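Local coordinates for C2 toxin component I (Clostridium botulinum, PDB 2J3X), which acts as the enzymatic component of a binary toxin, an ADP-ribosyltransferase whose target in host cells is actin, at residues I111-R116 with R133-N138. The protein carries 2 engineered substitutions. Residues are numbered along the deposited sequence; the frame is centred on the assembly and turned at random.
With SO4 (sulfate ion), chain O.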
loop_
_atom_site.group_PDB
_atom_site.type_symbol
_atom_site.label_atom_id
_atom_site.label_comp_id
_atom_site.label_asym_id
_atom_site.label_seq_id
_atom_site.Cartn_x
_atom_site.Cartn_y
_atom_site.Cartn_z
ATOM N N ILE A 111 -13.466 1.576 3.587
ATOM C CA ILE A 111 -14.864 1.768 3.989
ATOM C C ILE A 111 -15.722 0.794 3.248
ATOM O O ILE A 111 -15.860 0.847 2.003
ATOM C CB ILE A 111 -15.354 3.222 3.705
ATOM C CG1 ILE A 111 -14.551 4.212 4.549
ATOM C CG2 ILE A 111 -16.926 3.321 3.874
ATOM C CD1 ILE A 111 -14.904 5.700 4.091
ATOM N N ASN A 112 -16.264 -0.153 4.021
ATOM C CA ASN A 112 -17.091 -1.184 3.431
ATOM C C ASN A 112 -18.552 -1.033 3.812
ATOM O O ASN A 112 -19.348 -1.881 3.446
ATOM C CB ASN A 112 -16.597 -2.574 3.850
ATOM C CG ASN A 112 -15.141 -2.815 3.429
ATOM O OD1 ASN A 112 -14.763 -2.510 2.295
ATOM N ND2 ASN A 112 -14.360 -3.394 4.328
ATOM N N PHE A 113 -18.894 0.053 4.496
ATOM C CA PHE A 113 -20.286 0.310 4.917
ATOM C C PHE A 113 -20.845 1.399 4.032
ATOM O O PHE A 113 -20.094 2.107 3.357
ATOM C CB PHE A 113 -20.389 0.740 6.391
ATOM C CG PHE A 113 -19.456 1.868 6.760
ATOM C CD1 PHE A 113 -19.828 3.197 6.614
ATOM C CD2 PHE A 113 -18.193 1.577 7.258
ATOM C CE1 PHE A 113 -18.915 4.209 6.964
ATOM C CE2 PHE A 113 -17.305 2.582 7.605
ATOM C CZ PHE A 113 -17.669 3.887 7.487
ATOM N N SER A 114 -22.163 1.565 4.055
ATOM C CA SER A 114 -22.807 2.478 3.112
ATOM C C SER A 114 -22.772 3.904 3.651
ATOM O O SER A 114 -22.688 4.142 4.875
ATOM C CB SER A 114 -24.280 2.085 2.891
ATOM O OG SER A 114 -24.903 1.913 4.159
ATOM N N ILE A 115 -22.793 4.844 2.706
ATOM C CA ILE A 115 -22.608 6.236 3.052
ATOM C C ILE A 115 -23.914 7.040 2.914
ATOM O O ILE A 115 -24.279 7.797 3.831
ATOM C CB ILE A 115 -21.498 6.831 2.130
ATOM C CG1 ILE A 115 -20.122 6.215 2.421
ATOM C CG2 ILE A 115 -21.517 8.350 2.226
ATOM C CD1 ILE A 115 -19.728 6.347 3.800
ATOM N N ARG A 116 -24.611 6.856 1.803
ATOM C CA ARG A 116 -25.908 7.539 1.605
ATOM C C ARG A 116 -26.990 6.624 2.168
ATOM O O ARG A 116 -27.538 5.807 1.430
ATOM C CB ARG A 116 -26.137 7.771 0.144
ATOM C CG ARG A 116 -25.161 8.847 -0.455
ATOM C CD ARG A 116 -25.316 8.868 -1.951
ATOM N NE ARG A 116 -24.550 9.971 -2.572
ATOM C CZ ARG A 116 -24.074 9.932 -3.808
ATOM N NH1 ARG A 116 -24.238 8.821 -4.562
ATOM N NH2 ARG A 116 -23.402 10.982 -4.303
ATOM N N ARG A 133 -15.394 9.975 9.823
ATOM C CA ARG A 133 -14.338 10.784 10.468
ATOM C C ARG A 133 -13.526 9.956 11.469
ATOM O O ARG A 133 -12.293 9.975 11.454
ATOM C CB ARG A 133 -14.957 11.958 11.208
ATOM C CG ARG A 133 -15.360 13.087 10.288
ATOM C CD ARG A 133 -16.190 14.101 11.104
ATOM N NE ARG A 133 -16.482 15.304 10.326
ATOM C CZ ARG A 133 -17.300 16.276 10.741
ATOM N NH1 ARG A 133 -17.980 16.131 11.894
ATOM N NH2 ARG A 133 -17.489 17.361 9.990
ATOM N N GLN A 134 -14.202 9.203 12.325
ATOM C CA GLN A 134 -13.469 8.445 13.334
ATOM C C GLN A 134 -12.585 7.363 12.693
ATOM O O GLN A 134 -11.455 7.106 13.139
ATOM C CB GLN A 134 -14.429 7.874 14.389
ATOM C CG GLN A 134 -14.970 8.962 15.330
ATOM C CD GLN A 134 -13.828 9.869 15.857
ATOM O OE1 GLN A 134 -12.918 9.402 16.552
ATOM N NE2 GLN A 134 -13.847 11.141 15.467
ATOM N N GLN A 135 -13.049 6.761 11.602
ATOM C CA GLN A 135 -12.240 5.684 11.012
ATOM C C GLN A 135 -11.083 6.208 10.144
ATOM O O GLN A 135 -9.964 5.642 10.168
ATOM C CB GLN A 135 -13.165 4.840 10.173
ATOM C CG GLN A 135 -12.477 3.771 9.386
ATOM C CD GLN A 135 -13.481 2.801 8.764
ATOM O OE1 GLN A 135 -14.455 2.414 9.413
ATOM N NE2 GLN A 135 -13.212 2.388 7.547
ATOM N N ILE A 136 -11.327 7.275 9.365
ATOM C CA ILE A 136 -10.334 7.620 8.357
ATOM C C ILE A 136 -9.387 8.803 8.669
ATOM O O ILE A 136 -8.342 8.932 8.025
ATOM C CB ILE A 136 -10.964 7.843 6.946
ATOM C CG1 ILE A 136 -11.640 9.212 6.835
ATOM C CG2 ILE A 136 -11.980 6.722 6.533
ATOM C CD1 ILE A 136 -12.062 9.610 5.449
ATOM N N ILE A 137 -9.751 9.696 9.571
ATOM C CA ILE A 137 -8.933 10.935 9.747
ATOM C C ILE A 137 -7.597 10.534 10.341
ATOM O O ILE A 137 -7.540 9.735 11.271
ATOM C CB ILE A 137 -9.660 11.945 10.693
ATOM C CG1 ILE A 137 -10.932 12.472 9.989
ATOM C CG2 ILE A 137 -8.741 13.088 11.116
ATOM C CD1 ILE A 137 -10.643 13.057 8.742
ATOM N N ASN A 138 -6.526 11.047 9.746
ATOM C CA ASN A 138 -5.160 10.728 10.112
ATOM C C ASN A 138 -4.741 9.249 9.884
ATOM O O ASN A 138 -3.717 8.789 10.408
ATOM C CB ASN A 138 -4.897 11.101 11.553
ATOM C CG ASN A 138 -3.515 11.619 11.743
ATOM O OD1 ASN A 138 -2.801 11.857 10.765
ATOM N ND2 ASN A 138 -3.091 11.776 12.992
HETATM S S SO4 O . -23.682 3.993 -0.605
HETATM O O1 SO4 O . -23.386 4.098 -2.013
HETATM O O2 SO4 O . -22.409 4.023 0.124
HETATM O O3 SO4 O . -24.538 5.065 -0.117
HETATM O O4 SO4 O . -24.399 2.718 -0.275
#
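Q135 NE2 makes a weak hydrogen bond to G110 O and lies 3.8 Å from I111 CG1, so one amide nitrogen meets both the backbone and the hydrocarbon of the same loop. The setting is the first of two ADP-ribosyltransferase-like modules, where the loop after strand 98-102 folds back on the last turn of helix 126-136. How a glutamine at a helix end can serve two unlike neighbours is well illustrated here. Its CG stands anti to the backbone N (chi1 174°) and the chain runs on extended, which carries the carboxamide clear of the helix to the loop. The oxygen then turns to F113: Q135 OE1 comes within 3.4 Å of F113 CE2 at the ring edge, close to the ring plane, a placement suited to the slightly positive rim of an aromatic. Ring and amide planes stand 82° apart, almost perpendicular.

One ring face receives I111 CG2, a methyl 3.6 Å above the plane and over its centre, a contact made within the loop itself. K131 adds a cation-pi contact from the preceding helical turn. Deeper down the interface turns purely apolar, with I111 CD1 resting 3.9 Å from I136 CG2. I136, the last helical residue, also touches P195 of strand 191-203 and so links this junction to the sheet. The helix closes with a backbone bond from I137 N to R133 O, 3.2 Å long.

Farther along the loop, successive backbone amides capture a sulfate, probably from the crystallisation liquor, through different oxygens: I115 N donates to O2 at 2.7 Å, and R116 N to O3 at 2.6 Å.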